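Local coordinates for Pex protein (Anabaena sp. PCC 7120, PDB 2DQL), which probably binds DNA through a winged helix-turn-helix fold of the PadR type and is associated with the cyanobacterial circadian clock, at residues I24-I27 against L28-L32; S61-K64 against F65-N69; K77-E80 against G81-R84. All blocks are in the same frame, centred on the assembly; numbering follows the deposited sequence.

Contact 1: residues I24-I27 against L28-L32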
ATOM      1  N   ILE A  24       9.144   5.390  -9.937  1.00 14.91           N
ATOM      2  CA  ILE A  24       9.714   5.828 -11.208  1.00 14.64           C
ATOM      3  C   ILE A  24      10.047   7.320 -11.139  1.00 14.44           C
ATOM      4  O   ILE A  24      11.126   7.742 -11.555  1.00 13.97           O
ATOM      5  CB  ILE A  24       8.730   5.572 -12.369  1.00 14.75           C
ATOM      6  CG1 ILE A  24       8.631   4.066 -12.646  1.00 14.98           C
ATOM      7  CG2 ILE A  24       9.166   6.337 -13.614  1.00 15.31           C
ATOM      8  CD1 ILE A  24       7.507   3.699 -13.621  1.00 15.63           C
ATOM      9  N   CYS A  25       9.125   8.114 -10.605  1.00 14.17           N
ATOM     10  CA  CYS A  25       9.345   9.552 -10.493  1.00 13.97           C
ATOM     11  C   CYS A  25      10.447   9.869  -9.483  1.00 13.70           C
ATOM     12  O   CYS A  25      11.273  10.753  -9.713  1.00 13.52           O
ATOM     13  CB  CYS A  25       8.043  10.252 -10.099  1.00 15.02           C
ATOM     14  SG  CYS A  25       6.741  10.038 -11.326  1.00 16.29           S
ATOM     15  N   TYR A  26      10.461   9.142  -8.369  1.00 13.40           N
ATOM     16  CA  TYR A  26      11.488   9.341  -7.350  1.00 13.14           C
ATOM     17  C   TYR A  26      12.868   9.027  -7.934  1.00 12.84           C
ATOM     18  O   TYR A  26      13.823   9.788  -7.756  1.00 12.20           O
ATOM     19  CB  TYR A  26      11.232   8.435  -6.139  1.00 14.40           C
ATOM     20  CG  TYR A  26      12.464   8.222  -5.284  1.00 14.52           C
ATOM     21  CD1 TYR A  26      13.051   9.278  -4.590  1.00 15.13           C
ATOM     22  CD2 TYR A  26      13.086   6.974  -5.235  1.00 15.48           C
ATOM     23  CE1 TYR A  26      14.236   9.099  -3.875  1.00 15.35           C
ATOM     24  CE2 TYR A  26      14.266   6.784  -4.531  1.00 15.89           C
ATOM     25  CZ  TYR A  26      14.838   7.849  -3.856  1.00 15.84           C
ATOM     26  OH  TYR A  26      16.021   7.665  -3.188  1.00 17.24           O
ATOM     27  N   ILE A  27      12.973   7.906  -8.636  1.00 12.71           N
ATOM     28  CA  ILE A  27      14.249   7.529  -9.221  1.00 12.51           C
ATOM     29  C   ILE A  27      14.754   8.596 -10.194  1.00 12.93           C
ATOM     30  O   ILE A  27      15.927   8.958 -10.158  1.00 12.80           O
ATOM     31  CB  ILE A  27      14.150   6.147  -9.906  1.00 12.58           C
ATOM     32  CG1 ILE A  27      13.972   5.080  -8.821  1.00 13.30           C
ATOM     33  CG2 ILE A  27      15.420   5.858 -10.737  1.00 12.71           C
ATOM     34  CD1 ILE A  27      13.544   3.723  -9.331  1.00 14.18           C
ATOM     35  N   LEU A  28      13.876   9.109 -11.052  1.00 13.00           N
ATOM     36  CA  LEU A  28      14.296  10.146 -11.997  1.00 13.11           C
ATOM     37  C   LEU A  28      14.710  11.411 -11.254  1.00 13.77           C
ATOM     38  O   LEU A  28      15.647  12.099 -11.662  1.00 13.95           O
ATOM     39  CB  LEU A  28      13.183  10.453 -12.994  1.00 13.29           C
ATOM     40  CG  LEU A  28      12.961   9.347 -14.025  1.00 13.58           C
ATOM     41  CD1 LEU A  28      11.733   9.664 -14.862  1.00 14.19           C
ATOM     42  CD2 LEU A  28      14.197   9.220 -14.906  1.00 14.24           C
ATOM     43  N   TYR A  29      14.004  11.724 -10.168  1.00 13.75           N
ATOM     44  CA  TYR A  29      14.337  12.883  -9.347  1.00 14.41           C
ATOM     45  C   TYR A  29      15.792  12.773  -8.870  1.00 13.96           C
ATOM     46  O   TYR A  29      16.561  13.742  -8.932  1.00 13.77           O
ATOM     47  CB  TYR A  29      13.398  12.941  -8.138  1.00 15.39           C
ATOM     48  CG  TYR A  29      13.883  13.833  -7.017  1.00 17.09           C
ATOM     49  CD1 TYR A  29      13.831  15.219  -7.128  1.00 17.71           C
ATOM     50  CD2 TYR A  29      14.406  13.284  -5.847  1.00 17.78           C
ATOM     51  CE1 TYR A  29      14.290  16.042  -6.098  1.00 18.58           C
ATOM     52  CE2 TYR A  29      14.866  14.095  -4.812  1.00 19.08           C
ATOM     53  CZ  TYR A  29      14.805  15.471  -4.948  1.00 18.94           C
ATOM     54  OH  TYR A  29      15.264  16.274  -3.926  1.00 20.40           O
ATOM     55  N   VAL A  30      16.170  11.589  -8.394  1.00 13.37           N
ATOM     56  CA  VAL A  30      17.533  11.375  -7.915  1.00 13.19           C
ATOM     57  C   VAL A  30      18.545  11.385  -9.055  1.00 12.87           C
ATOM     58  O   VAL A  30      19.584  12.033  -8.953  1.00 12.30           O
ATOM     59  CB  VAL A  30      17.680  10.028  -7.166  1.00 13.40           C
ATOM     60  CG1 VAL A  30      19.152   9.783  -6.810  1.00 13.42           C
ATOM     61  CG2 VAL A  30      16.835  10.034  -5.897  1.00 13.82           C
ATOM     62  N   LEU A  31      18.245  10.662 -10.134  1.00 12.49           N
ATOM     63  CA  LEU A  31      19.167  10.584 -11.267  1.00 13.13           C
ATOM     64  C   LEU A  31      19.444  11.936 -11.921  1.00 13.17           C
ATOM     65  O   LEU A  31      20.515  12.144 -12.505  1.00 13.71           O
ATOM     66  CB  LEU A  31      18.650   9.576 -12.305  1.00 12.78           C
ATOM     67  CG  LEU A  31      18.615   8.119 -11.820  1.00 12.73           C
ATOM     68  CD1 LEU A  31      18.251   7.193 -12.984  1.00 13.10           C
ATOM     69  CD2 LEU A  31      19.976   7.715 -11.248  1.00 13.85           C
ATOM     70  N   LEU A  32      18.493  12.859 -11.826  1.00 13.27           N
ATOM     71  CA  LEU A  32      18.689  14.192 -12.397  1.00 13.79           C
ATOM     72  C   LEU A  32      19.779  14.934 -11.623  1.00 14.20           C
ATOM     73  O   LEU A  32      20.387  15.878 -12.135  1.00 14.92           O
ATOM     74  CB  LEU A  32      17.379  14.988 -12.367  1.00 13.85           C
ATOM     75  CG  LEU A  32      16.381  14.559 -13.452  1.00 14.41           C
ATOM     76  CD1 LEU A  32      15.005  15.135 -13.162  1.00 14.92           C
ATOM     77  CD2 LEU A  32      16.894  15.028 -14.813  1.00 15.12           C
TER
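Side chains of Tyr26 and Ile27 meet those of Val30 and Leu31 in a one-turn helical contact near the C-terminal end of helix 20-31, inside the winged helix-turn-helix fold expected of a PadR-like protein. The contact is buried because the helix is enclosed by others: Ile24 and Ile27 face helix 56-68, Tyr26 and Val30 face helix 38-48, and Cys25 and Leu28 lie on helix 96-112. Ile6 of the second subunit also packs on Ile24 and Cys25. Four successive backbone bonds hold the turn, running from the amides of residues 28 to 31 back to the carbonyls of residues 24 to 27; the last, Leu31 N to Ile27 O, is 2.9 Å long and nearly straight at 170°. On the helix 38-48 side, Val30 CG2 comes obliquely against the far half of the Tyr26 ring, 3.4 Å from CE1 and 3.6 Å from CZ. A chi1 of 160°, with CG opposite the main-chain N, carries this ring along the helix toward Val30. Its hydroxyl hydrogen-bonds to Leu41 O, which restrains the phenol at its polar end while the methyl bears on its carbons. Tyr29 CB lies 3.2 Å from Tyr26 O, and the oxygen sits at the edge of the Tyr29 ring, near its plane. Both tyrosine rings also meet Trp106 of helix 96-112, with inclined planes. Next to Ile27, which faces helix 56-68, Leu31 runs alongside and points the same way, the CG2 branch of Ile27 lying 3.9 Å from Leu31 CD1, while Leu31 CG rests 3.3 Å from Ile27 O.

Contact 2: residues S61-K64 against F65-N69; sequences SAIK and FLEDN
Lys64 and Asp68 form a salt bridge across one turn of helix 56-68, with Lys64 NZ 2.8 Å from Asp68 OD2. The ammonium comes to the syn lone pair of that oxygen, on the side of the other carboxylate oxygen. Lys64 runs extended from CB to CE and then folds at its last torsion (chi4 -47°), which turns NZ back to the acid; nearer the backbone, Lys64 CG already lies 3.3 Å from Asp68 OD2. Both residues are exposed, so the pair links two charges on the outer surface of the helix. Backbone bonds run beneath it, from the amides of residues 65 to 68 to the carbonyls of residues 61 to 64. Asp68 N to Lys64 O is 2.8 Å long, so the paired residues are joined through the main chain too. As third helix of the PadR-like winged-helix core, after 20-31 and 38-48 and ahead of the two-stranded wing, helix 56-68 is probably the DNA-recognition helix. Its apolar contacts lie elsewhere on the helix: Ala62 and Phe65 pack on helix 20-31, Ile63 and Leu66 on Ile72 of strand 72-77, and Ile6 of the second subunit reaches Phe65. Between the segments, Ile63 CG2 crosses the Glu67 chain, 4.0 Å from CG and 3.8 Å from OE1. Where the helix gives way to a loop, Phe65 O takes two donors of Asn69 that approach from opposite faces of its carbonyl plane, N at 3.0 Å and ND2 at 2.9 Å. The second bond holds the amide of Asn69 against the Phe65 ring, with ND2 3.3 Å above one face and displaced toward the rim.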
ATOM      1  N   SER A  61      11.290  -3.016 -10.807  1.00 17.40           N
ATOM      2  CA  SER A  61      10.153  -2.937 -11.715  1.00 16.94           C
ATOM      3  C   SER A  61      10.257  -1.553 -12.359  1.00 16.43           C
ATOM      4  O   SER A  61       9.978  -1.380 -13.544  1.00 16.69           O
ATOM      5  CB  SER A  61       8.823  -3.052 -10.958  1.00 17.79           C
ATOM      6  OG  SER A  61       8.633  -4.359 -10.443  1.00 18.73           O
ATOM      7  N   ALA A  62      10.679  -0.572 -11.563  1.00 15.89           N
ATOM      8  CA  ALA A  62      10.836   0.799 -12.034  1.00 15.37           C
ATOM      9  C   ALA A  62      12.010   0.908 -13.003  1.00 15.58           C
ATOM     10  O   ALA A  62      11.911   1.570 -14.034  1.00 14.98           O
ATOM     11  CB  ALA A  62      11.050   1.731 -10.857  1.00 15.23           C
ATOM     12  N   ILE A  63      13.119   0.259 -12.662  1.00 15.64           N
ATOM     13  CA  ILE A  63      14.296   0.284 -13.531  1.00 15.79           C
ATOM     14  C   ILE A  63      13.948  -0.354 -14.872  1.00 16.36           C
ATOM     15  O   ILE A  63      14.353   0.135 -15.925  1.00 15.96           O
ATOM     16  CB  ILE A  63      15.489  -0.462 -12.892  1.00 16.16           C
ATOM     17  CG1 ILE A  63      16.020   0.322 -11.692  1.00 16.53           C
ATOM     18  CG2 ILE A  63      16.599  -0.646 -13.915  1.00 15.86           C
ATOM     19  CD1 ILE A  63      16.612   1.676 -12.038  1.00 17.42           C
ATOM     20  N   LYS A  64      13.196  -1.449 -14.834  1.00 16.41           N
ATOM     21  CA  LYS A  64      12.791  -2.113 -16.064  1.00 16.96           C
ATOM     22  C   LYS A  64      12.004  -1.133 -16.927  1.00 17.21           C
ATOM     23  O   LYS A  64      12.271  -0.985 -18.118  1.00 17.55           O
ATOM     24  CB  LYS A  64      11.930  -3.338 -15.754  1.00 16.92           C
ATOM     25  CG  LYS A  64      11.372  -4.015 -16.987  1.00 18.03           C
ATOM     26  CD  LYS A  64      10.643  -5.291 -16.604  1.00 18.68           C
ATOM     27  CE  LYS A  64      10.357  -6.167 -17.808  1.00 20.09           C
ATOM     28  NZ  LYS A  64       9.795  -5.446 -18.964  1.00 20.75           N
ATOM     29  N   PHE A  65      11.032  -0.459 -16.321  1.00 17.25           N
ATOM     30  CA  PHE A  65      10.227   0.511 -17.053  1.00 17.53           C
ATOM     31  C   PHE A  65      11.117   1.574 -17.693  1.00 17.54           C
ATOM     32  O   PHE A  65      10.999   1.859 -18.885  1.00 17.57           O
ATOM     33  CB  PHE A  65       9.240   1.211 -16.119  1.00 18.32           C
ATOM     34  CG  PHE A  65       8.479   2.321 -16.777  1.00 18.96           C
ATOM     35  CD1 PHE A  65       7.327   2.054 -17.507  1.00 20.07           C
ATOM     36  CD2 PHE A  65       8.939   3.634 -16.701  1.00 19.09           C
ATOM     37  CE1 PHE A  65       6.640   3.081 -18.154  1.00 20.26           C
ATOM     38  CE2 PHE A  65       8.264   4.667 -17.343  1.00 19.85           C
ATOM     39  CZ  PHE A  65       7.109   4.388 -18.073  1.00 20.35           C
ATOM     40  N   LEU A  66      12.001   2.156 -16.889  1.00 17.78           N
ATOM     41  CA  LEU A  66      12.891   3.204 -17.371  1.00 17.83           C
ATOM     42  C   LEU A  66      13.813   2.737 -18.493  1.00 18.57           C
ATOM     43  O   LEU A  66      13.958   3.429 -19.497  1.00 18.39           O
ATOM     44  CB  LEU A  66      13.697   3.785 -16.202  1.00 17.54           C
ATOM     45  CG  LEU A  66      12.825   4.581 -15.214  1.00 16.87           C
ATOM     46  CD1 LEU A  66      13.623   4.950 -13.970  1.00 17.01           C
ATOM     47  CD2 LEU A  66      12.300   5.834 -15.895  1.00 17.50           C
ATOM     48  N   GLU A  67      14.424   1.568 -18.334  1.00 19.65           N
ATOM     49  CA  GLU A  67      15.309   1.055 -19.373  1.00 21.36           C
ATOM     50  C   GLU A  67      14.519   0.676 -20.627  1.00 21.80           C
ATOM     51  O   GLU A  67      14.957   0.951 -21.746  1.00 21.88           O
ATOM     52  CB  GLU A  67      16.094  -0.159 -18.875  1.00 22.45           C
ATOM     53  CG  GLU A  67      17.118   0.156 -17.796  1.00 24.47           C
ATOM     54  CD  GLU A  67      18.389  -0.661 -17.947  1.00 25.25           C
ATOM     55  OE1 GLU A  67      18.967  -1.057 -16.918  1.00 26.55           O
ATOM     56  OE2 GLU A  67      18.820  -0.899 -19.096  1.00 26.93           O
ATOM     57  N   ASP A  68      13.358   0.045 -20.448  1.00 22.19           N
ATOM     58  CA  ASP A  68      12.538  -0.340 -21.596  1.00 22.78           C
ATOM     59  C   ASP A  68      12.169   0.875 -22.437  1.00 23.12           C
ATOM     60  O   ASP A  68      12.098   0.793 -23.664  1.00 23.58           O
ATOM     61  CB  ASP A  68      11.245  -1.038 -21.150  1.00 22.94           C
ATOM     62  CG  ASP A  68      11.472  -2.462 -20.670  1.00 23.07           C
ATOM     63  OD1 ASP A  68      12.556  -3.024 -20.921  1.00 23.41           O
ATOM     64  OD2 ASP A  68      10.547  -3.026 -20.050  1.00 23.12           O
ATOM     65  N   ASN A  69      11.939   2.001 -21.770  1.00 23.46           N
ATOM     66  CA  ASN A  69      11.561   3.235 -22.444  1.00 23.31           C
ATOM     67  C   ASN A  69      12.755   4.108 -22.834  1.00 23.19           C
ATOM     68  O   ASN A  69      12.583   5.213 -23.347  1.00 23.47           O
ATOM     69  CB  ASN A  69      10.589   4.016 -21.561  1.00 24.28           C
ATOM     70  CG  ASN A  69       9.187   3.437 -21.594  1.00 24.81           C
ATOM     71  OD1 ASN A  69       8.432   3.682 -22.534  1.00 26.00           O
ATOM     72  ND2 ASN A  69       8.842   2.647 -20.584  1.00 24.99           N
TER

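Contact 3: residues K77-E80 against G81-R84; sequences KKLE and GRGR. With PO4 (phosphate ion), chain C.
Leu79 and Arg82 lie side by side at the ends of a type II beta turn, in the loop joining strands 72-77 and 86-91, the wing of this winged-helix fold. The backbone bond of the turn, Arg82 N to Leu79 O, is weak at 3.4 Å. Gly81 has phi 91° and psi -10°, where a CB would collide with Glu80 O. A water bridges the two limbs of the loop: it accepts from Leu79 N and lies 2.7 Å from both Arg82 O and Arg84 O. Apolar contact falls on the guanidinium of Arg82, whose face carries Leu79 CD1 3.8 Å above its centre. Nearby, Lys78 CE approaches Arg82 O. The polar bonds of this guanidinium leave through its edges. NE and NH2 grip Arg84 O side-on, at 2.9 and 3.0 Å, with that oxygen in the guanidinium plane; NH1 and NH2 converge on O2 of a phosphate ion, at 2.9 and 2.8 Å. The bend at chi3 (85°) turns the head of Arg82 into this position. With an alanine in place of Arg82, the phosphate would probably be held less firmly, and the backbone at Arg84 O, no longer gripped side-on, is likely to be freer to move. Thr39 OG1 and Arg86 NE also hydrogen-bond to the ion, and Arg84 turns a guanidinium face toward its O3. The phosphate probably came from the crystallisation liquor, but a basic wing that takes up such an anion is consistent with contact to a DNA backbone phosphate.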
ATOM      1  N   LYS A  77      30.583   0.131 -13.411  1.00 24.06           N
ATOM      2  CA  LYS A  77      31.637   0.972 -12.869  1.00 25.60           C
ATOM      3  C   LYS A  77      32.527   0.188 -11.911  1.00 26.42           C
ATOM      4  O   LYS A  77      32.037  -0.526 -11.037  1.00 25.91           O
ATOM      5  CB  LYS A  77      31.019   2.168 -12.144  1.00 25.97           C
ATOM      6  CG  LYS A  77      32.029   3.158 -11.598  1.00 27.45           C
ATOM      7  CD  LYS A  77      31.330   4.339 -10.946  1.00 28.06           C
ATOM      8  CE  LYS A  77      32.330   5.392 -10.491  1.00 29.25           C
ATOM      9  NZ  LYS A  77      31.655   6.533  -9.809  1.00 29.99           N
ATOM     10  N   LYS A  78      33.838   0.312 -12.090  1.00 27.66           N
ATOM     11  CA  LYS A  78      34.777  -0.373 -11.213  1.00 28.97           C
ATOM     12  C   LYS A  78      35.106   0.566 -10.058  1.00 29.47           C
ATOM     13  O   LYS A  78      35.481   1.719 -10.274  1.00 29.53           O
ATOM     14  CB  LYS A  78      36.059  -0.739 -11.971  1.00 29.72           C
ATOM     15  CG  LYS A  78      37.074  -1.513 -11.129  1.00 30.79           C
ATOM     16  CD  LYS A  78      36.458  -2.785 -10.553  1.00 31.70           C
ATOM     17  CE  LYS A  78      37.467  -3.583  -9.739  1.00 32.59           C
ATOM     18  NZ  LYS A  78      38.573  -4.108 -10.587  1.00 33.31           N
ATOM     19  N   LEU A  79      34.946   0.074  -8.834  1.00 30.17           N
ATOM     20  CA  LEU A  79      35.231   0.869  -7.645  1.00 31.00           C
ATOM     21  C   LEU A  79      36.623   0.528  -7.131  1.00 31.65           C
ATOM     22  O   LEU A  79      37.033  -0.630  -7.154  1.00 31.51           O
ATOM     23  CB  LEU A  79      34.204   0.579  -6.547  1.00 30.82           C
ATOM     24  CG  LEU A  79      32.730   0.766  -6.911  1.00 30.78           C
ATOM     25  CD1 LEU A  79      31.874   0.461  -5.693  1.00 30.65           C
ATOM     26  CD2 LEU A  79      32.485   2.187  -7.396  1.00 30.77           C
ATOM     27  N   GLU A  80      37.347   1.541  -6.668  1.00 32.70           N
ATOM     28  CA  GLU A  80      38.687   1.322  -6.148  1.00 33.78           C
ATOM     29  C   GLU A  80      38.608   0.619  -4.798  1.00 33.76           C
ATOM     30  O   GLU A  80      37.866   1.040  -3.910  1.00 34.14           O
ATOM     31  CB  GLU A  80      39.422   2.655  -5.995  1.00 34.77           C
ATOM     32  CG  GLU A  80      40.899   2.500  -5.678  1.00 36.54           C
ATOM     33  CD  GLU A  80      41.616   3.829  -5.577  1.00 37.40           C
ATOM     34  OE1 GLU A  80      42.857   3.822  -5.437  1.00 38.09           O
ATOM     35  OE2 GLU A  80      40.939   4.879  -5.634  1.00 38.19           O
ATOM     36  N   GLY A  81      39.363  -0.462  -4.649  1.00 33.68           N
ATOM     37  CA  GLY A  81      39.358  -1.188  -3.394  1.00 33.44           C
ATOM     38  C   GLY A  81      38.333  -2.302  -3.303  1.00 33.02           C
ATOM     39  O   GLY A  81      38.370  -3.093  -2.362  1.00 33.49           O
ATOM     40  N   ARG A  82      37.417  -2.374  -4.265  1.00 32.37           N
ATOM     41  CA  ARG A  82      36.402  -3.423  -4.249  1.00 31.53           C
ATOM     42  C   ARG A  82      36.423  -4.227  -5.541  1.00 30.73           C
ATOM     43  O   ARG A  82      36.481  -3.666  -6.638  1.00 30.53           O
ATOM     44  CB  ARG A  82      35.004  -2.830  -4.048  1.00 31.88           C
ATOM     45  CG  ARG A  82      33.990  -3.855  -3.551  1.00 32.03           C
ATOM     46  CD  ARG A  82      32.588  -3.282  -3.427  1.00 31.84           C
ATOM     47  NE  ARG A  82      31.853  -3.324  -4.690  1.00 31.68           N
ATOM     48  CZ  ARG A  82      30.575  -2.981  -4.816  1.00 31.38           C
ATOM     49  NH1 ARG A  82      29.893  -2.567  -3.756  1.00 31.24           N
ATOM     50  NH2 ARG A  82      29.975  -3.065  -5.997  1.00 30.59           N
ATOM     51  N   GLY A  83      36.364  -5.547  -5.401  1.00 29.70           N
ATOM     52  CA  GLY A  83      36.388  -6.420  -6.558  1.00 28.47           C
ATOM     53  C   GLY A  83      35.130  -6.390  -7.410  1.00 27.48           C
ATOM     54  O   GLY A  83      35.218  -6.342  -8.634  1.00 27.71           O
ATOM     55  N   ARG A  84      33.963  -6.417  -6.773  1.00 26.43           N
ATOM     56  CA  ARG A  84      32.698  -6.414  -7.509  1.00 25.68           C
ATOM     57  C   ARG A  84      32.387  -5.062  -8.130  1.00 24.79           C
ATOM     58  O   ARG A  84      32.396  -4.040  -7.443  1.00 24.85           O
ATOM     59  CB  ARG A  84      31.537  -6.809  -6.590  1.00 25.73           C
ATOM     60  CG  ARG A  84      30.173  -6.924  -7.291  1.00 26.03           C
ATOM     61  CD  ARG A  84      29.054  -7.048  -6.261  1.00 27.08           C
ATOM     62  NE  ARG A  84      27.723  -7.344  -6.808  1.00 27.14           N
ATOM     63  CZ  ARG A  84      27.022  -6.550  -7.620  1.00 28.08           C
ATOM     64  NH1 ARG A  84      27.508  -5.383  -8.020  1.00 27.67           N
ATOM     65  NH2 ARG A  84      25.805  -6.916  -8.009  1.00 28.03           N
TER
HETATM   66  P   PO4 C 201      26.238  -2.328  -5.081  0.75 31.12           P
HETATM   67  O1  PO4 C 201      25.551  -1.688  -3.932  0.75 31.19           O
HETATM   68  O2  PO4 C 201      27.585  -1.724  -5.240  0.75 30.95           O
HETATM   69  O3  PO4 C 201      26.389  -3.783  -4.847  0.75 31.42           O
HETATM   70  O4  PO4 C 201      25.450  -2.115  -6.330  0.75 31.45           O
HETATM   71  O   HOH W   1      34.509  -2.557  -8.141  1.00 33.00           O

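In the fold
From the N terminus, contact 1 closes a turn of helix 20-31, contact 2 a turn of helix 56-68, and contact 3 the loop between strands 72-77 and 86-91. All three are local and follow one another in series, so none nests in or crosses another. Contacts 1 and 2, with centres 12 Å apart, are joined by direct packing: Ile24 CD1 meets Phe65 CD2 at 3.4 Å, and Ile27 meets Ala62 and Leu66, binding the two helices into one core. Contact 3 stands apart at the wing tip, its nearest atoms about 12 Å from either; strand 72-77, which packs on contact 2 through Ile72, leads out to it.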